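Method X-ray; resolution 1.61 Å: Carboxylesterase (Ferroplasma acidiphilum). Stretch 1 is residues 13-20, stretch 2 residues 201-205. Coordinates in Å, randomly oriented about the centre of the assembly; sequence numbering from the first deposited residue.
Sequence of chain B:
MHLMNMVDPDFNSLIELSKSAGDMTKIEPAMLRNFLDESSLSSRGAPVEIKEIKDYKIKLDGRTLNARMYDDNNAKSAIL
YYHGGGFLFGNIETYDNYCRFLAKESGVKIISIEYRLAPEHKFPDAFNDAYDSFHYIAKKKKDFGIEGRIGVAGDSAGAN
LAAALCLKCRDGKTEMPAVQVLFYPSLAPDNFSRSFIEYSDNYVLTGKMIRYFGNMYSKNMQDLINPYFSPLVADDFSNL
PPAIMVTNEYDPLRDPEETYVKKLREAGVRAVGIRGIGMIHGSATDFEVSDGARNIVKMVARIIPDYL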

ATOM      1  N   SER B  13     -14.930 -18.004 -10.150  1.00 22.10           N
ATOM      2  CA  SER B  13     -14.779 -19.231 -10.940  1.00 24.14           C
ATOM      3  C   SER B  13     -13.399 -19.514 -11.462  1.00 23.44           C
ATOM      4  O   SER B  13     -12.921 -20.641 -11.350  1.00 22.66           O
ATOM      5  CB  SER B  13     -15.728 -19.241 -12.110  1.00 25.92           C
ATOM      6  OG  SER B  13     -17.040 -19.266 -11.583  1.00 32.36           O
ATOM      7  N   LEU B  14     -12.733 -18.480 -12.020  1.00 22.05           N
ATOM      8  CA  LEU B  14     -11.353 -18.682 -12.565  1.00 22.15           C
ATOM      9  C   LEU B  14     -10.352 -18.992 -11.476  1.00 21.53           C
ATOM     10  O   LEU B  14      -9.436 -19.820 -11.685  1.00 21.27           O
ATOM     11  CB  LEU B  14     -10.875 -17.398 -13.379  1.00 23.37           C
ATOM     12  CG  LEU B  14     -11.393 -17.346 -14.779  1.00 26.67           C
ATOM     13  CD1 LEU B  14     -11.127 -15.858 -15.338  1.00 26.69           C
ATOM     14  CD2 LEU B  14     -10.679 -18.414 -15.676  1.00 27.99           C
ATOM     15  N   ILE B  15     -10.460 -18.336 -10.320  1.00 19.06           N
ATOM     16  CA  ILE B  15      -9.621 -18.606  -9.203  1.00 19.46           C
ATOM     17  C   ILE B  15      -9.783 -20.060  -8.726  1.00 20.39           C
ATOM     18  O   ILE B  15      -8.806 -20.769  -8.533  1.00 20.07           O
ATOM     19  CB  ILE B  15      -9.860 -17.566  -8.085  1.00 21.36           C
ATOM     20  CG1 ILE B  15      -9.480 -16.174  -8.649  1.00 20.79           C
ATOM     21  CG2 ILE B  15      -9.142 -17.966  -6.829  1.00 20.76           C
ATOM     22  CD1 ILE B  15      -9.638 -15.002  -7.534  1.00 23.50           C
ATOM     23  N   GLU B  16     -11.040 -20.469  -8.662  1.00 21.42           N
ATOM     24  CA  GLU B  16     -11.330 -21.892  -8.242  1.00 23.00           C
ATOM     25  C   GLU B  16     -10.786 -22.879  -9.261  1.00 21.60           C
ATOM     26  O   GLU B  16     -10.246 -23.909  -8.885  1.00 23.70           O
ATOM     27  CB  GLU B  16     -12.836 -22.092  -8.095  1.00 23.15           C
ATOM     28  CG  GLU B  16     -13.480 -21.358  -6.881  1.00 29.70           C
ATOM     29  CD  GLU B  16     -13.138 -21.941  -5.499  1.00 38.42           C
ATOM     30  OE1 GLU B  16     -12.511 -23.020  -5.367  1.00 41.51           O
ATOM     31  OE2 GLU B  16     -13.527 -21.290  -4.514  1.00 40.73           O
ATOM     32  N   LEU B  17     -10.918 -22.590 -10.533  1.00 22.10           N
ATOM     33  CA  LEU B  17     -10.476 -23.485 -11.613  1.00 25.20           C
ATOM     34  C   LEU B  17      -8.969 -23.575 -11.631  1.00 25.08           C
ATOM     35  O   LEU B  17      -8.363 -24.686 -11.767  1.00 25.30           O
ATOM     36  CB  LEU B  17     -10.916 -22.924 -12.972  1.00 26.86           C
ATOM     37  CG  LEU B  17     -10.462 -23.668 -14.242  1.00 31.37           C
ATOM     38  CD1 LEU B  17     -11.171 -25.064 -14.384  1.00 33.00           C
ATOM     39  CD2 LEU B  17     -10.711 -22.743 -15.477  1.00 30.98           C
ATOM     40  N   SER B  18      -8.313 -22.410 -11.453  1.00 25.66           N
ATOM     41  CA  SER B  18      -6.889 -22.399 -11.279  1.00 26.68           C
ATOM     42  C   SER B  18      -6.402 -23.259 -10.088  1.00 26.09           C
ATOM     43  O   SER B  18      -5.406 -24.021 -10.216  1.00 27.26           O
ATOM     44  CB  SER B  18      -6.378 -20.960 -11.152  1.00 28.19           C
ATOM     45  OG  SER B  18      -5.073 -21.118 -10.679  1.00 35.31           O
ATOM     46  N   LYS B  19      -7.078 -23.156  -8.934  1.00 25.04           N
ATOM     47  CA  LYS B  19      -6.780 -23.995  -7.775  1.00 24.52           C
ATOM     48  C   LYS B  19      -6.954 -25.519  -8.112  1.00 24.07           C
ATOM     49  O   LYS B  19      -6.140 -26.378  -7.720  1.00 26.10           O
ATOM     50  CB  LYS B  19      -7.719 -23.529  -6.655  1.00 25.17           C
ATOM     51  CG  LYS B  19      -7.712 -24.363  -5.371  1.00 28.80           C
ATOM     52  CD  LYS B  19      -8.916 -23.950  -4.420  1.00 30.84           C
ATOM     53  CE  LYS B  19      -8.673 -24.420  -2.951  1.00 37.71           C
ATOM     54  NZ  LYS B  19      -8.653 -25.902  -2.783  1.00 41.26           N
ATOM     55  N   SER B  20      -7.987 -25.795  -8.872  1.00 23.36           N
ATOM     56  CA  SER B  20      -8.297 -27.224  -9.127  1.00 25.14           C
ATOM     57  C   SER B  20      -7.229 -27.896 -10.011  1.00 25.58           C
ATOM     58  O   SER B  20      -7.095 -29.153 -10.028  1.00 26.91           O
ATOM     59  CB  SER B  20      -9.683 -27.344  -9.685  1.00 22.27           C
ATOM     60  OG  SER B  20      -9.725 -27.000 -11.018  1.00 28.03           O
ATOM     61  N   ASP B 201       0.158 -16.213  -4.620  1.00 32.36           N
ATOM     62  CA  ASP B 201      -0.282 -17.582  -4.672  1.00 36.85           C
ATOM     63  C   ASP B 201      -1.721 -17.780  -4.847  1.00 37.77           C
ATOM     64  O   ASP B 201      -2.119 -18.953  -5.148  1.00 40.65           O
ATOM     65  CB  ASP B 201       0.273 -18.431  -3.526  1.00 38.01           C
ATOM     66  CG  ASP B 201      -0.523 -18.283  -2.263  1.00 44.38           C
ATOM     67  OD1 ASP B 201      -1.757 -17.968  -2.400  1.00 48.05           O
ATOM     68  OD2 ASP B 201       0.081 -18.497  -1.165  1.00 48.24           O
ATOM     69  N   ASN B 202      -2.505 -16.738  -4.639  1.00 36.63           N
ATOM     70  CA  ASN B 202      -3.949 -16.943  -4.748  1.00 40.08           C
ATOM     71  C   ASN B 202      -4.348 -17.565  -6.088  1.00 39.25           C
ATOM     72  O   ASN B 202      -5.312 -17.130  -6.732  1.00 39.14           O
ATOM     73  CB  ASN B 202      -4.762 -15.676  -4.435  1.00 41.92           C
ATOM     74  CG  ASN B 202      -6.130 -16.012  -3.756  1.00 46.37           C
ATOM     75  OD1 ASN B 202      -6.296 -17.110  -3.180  1.00 52.33           O
ATOM     76  ND2 ASN B 202      -7.100 -15.084  -3.830  1.00 49.14           N
ATOM     77  N   TYR B 203      -3.560 -18.573  -6.495  1.00 38.28           N
ATOM     78  CA  TYR B 203      -3.805 -19.508  -7.651  1.00 37.43           C
ATOM     79  C   TYR B 203      -3.662 -19.109  -9.135  1.00 37.29           C
ATOM     80  O   TYR B 203      -3.163 -19.985  -9.903  1.00 37.62           O
ATOM     81  CB  TYR B 203      -5.053 -20.405  -7.432  1.00 38.85           C
ATOM     82  CG  TYR B 203      -5.094 -21.038  -6.042  1.00 37.46           C
ATOM     83  CD1 TYR B 203      -4.317 -22.167  -5.714  1.00 38.98           C
ATOM     84  CD2 TYR B 203      -5.910 -20.486  -5.045  1.00 40.95           C
ATOM     85  CE1 TYR B 203      -4.354 -22.725  -4.396  1.00 40.02           C
ATOM     86  CE2 TYR B 203      -5.957 -21.018  -3.765  1.00 41.57           C
ATOM     87  CZ  TYR B 203      -5.186 -22.127  -3.435  1.00 39.98           C
ATOM     88  OH  TYR B 203      -5.301 -22.600  -2.142  1.00 41.19           O
ATOM     89  N   VAL B 204      -4.075 -17.895  -9.598  1.00 35.22           N
ATOM     90  CA  VAL B 204      -4.144 -17.688 -11.072  1.00 32.71           C
ATOM     91  C   VAL B 204      -2.771 -17.445 -11.667  1.00 32.04           C
ATOM     92  O   VAL B 204      -2.314 -18.206 -12.438  1.00 32.02           O
ATOM     93  CB  VAL B 204      -5.208 -16.698 -11.649  1.00 32.73           C
ATOM     94  CG1 VAL B 204      -5.275 -16.841 -13.178  1.00 33.22           C
ATOM     95  CG2 VAL B 204      -6.599 -16.942 -11.064  1.00 29.89           C
ATOM     96  N   LEU B 205      -2.073 -16.392 -11.306  1.00 30.73           N
ATOM     97  CA  LEU B 205      -0.657 -16.372 -11.706  1.00 26.82           C
ATOM     98  C   LEU B 205       0.131 -16.458 -10.448  1.00 26.06           C
ATOM     99  O   LEU B 205       0.113 -15.522  -9.659  1.00 27.32           O
ATOM    100  CB  LEU B 205      -0.353 -15.105 -12.484  1.00 25.31           C
ATOM    101  CG  LEU B 205       1.105 -14.809 -12.788  1.00 23.53           C
ATOM    102  CD1 LEU B 205       1.699 -15.952 -13.687  1.00 25.44           C
ATOM    103  CD2 LEU B 205       1.201 -13.398 -13.416  1.00 21.11           C
TER

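Residues 13–20 form part of an α-helix that begins earlier in the chain, with the i to i+4 bonds expected of it: Leu17 N to Ser13 O at 2.9 Å, Ser18 N to Leu14 O at 2.8 Å, Lys19 N to Ile15 O at 3.0 Å and Ser20 N to Glu16 O at 2.9 Å. Residues 201–205 adopt no regular structure. Tyr203 has a positive phi of 74°, and the turn at Tyr203 is accompanied by a weak hydrogen bond from Val204 N to Asn202 O at 3.2 Å. The model also places Tyr203 N only 2.0 Å from Asp201 O, too short to be trusted in detail, since the same nitrogen crowds Asp201 C. The two backbones approach closely: Lys19 CA lies 5.4 Å from Tyr203 CA, and Ser18 CA 5.5 Å from Val204 CA. About 348 Å² of surface is buried between them, counting both sides.

Such proximity suits a small residue, and Ser18 meets the loop with its CA-to-CB bond pointing toward it. Its hydroxyl donates a hydrogen bond to Tyr203 O, so that a helix side chain satisfies a loop carbonyl. The modelled distance from Ser18 OG to Tyr203 O is a very short 2.4 Å; because OG also sits too close to Tyr203 C, its position is less sure and the length should not be read as a sign of strength.

Tyr203 contributes the largest covered area, 91 Å², and its CA-to-CB bond points toward the helix. Its aromatic ring offers a flat surface to the aliphatic part of Lys19. Lys19 CB lies 3.8 Å from the centroid of the Tyr203 ring and 15° off the ring normal, a CH-π contact over one face. Lysine suits this place because its methylene groups can pack against an aromatic ring while its charged end leads away from the loop, leaving the amine free of the apolar contact.

One helical turn before Lys19, Ile15 provides branched hydrocarbon surface for several loop residues at once. Its CG1 packs 3.8 Å from Val204 CG2, its CG2 lies 4.5 Å from Tyr203 CD2 in an oblique approach to the ring, and the same CG2 comes within 3.9 Å of Asn202 O. Val204, compact and β-branched, also reaches Ser18, with Val204 CG2 4.0 Å from Ser18 CB. The Ile15 packing against Val204 and Tyr203 accompanies the single hydrogen bond across the contact, from Ser18 to Tyr203 O.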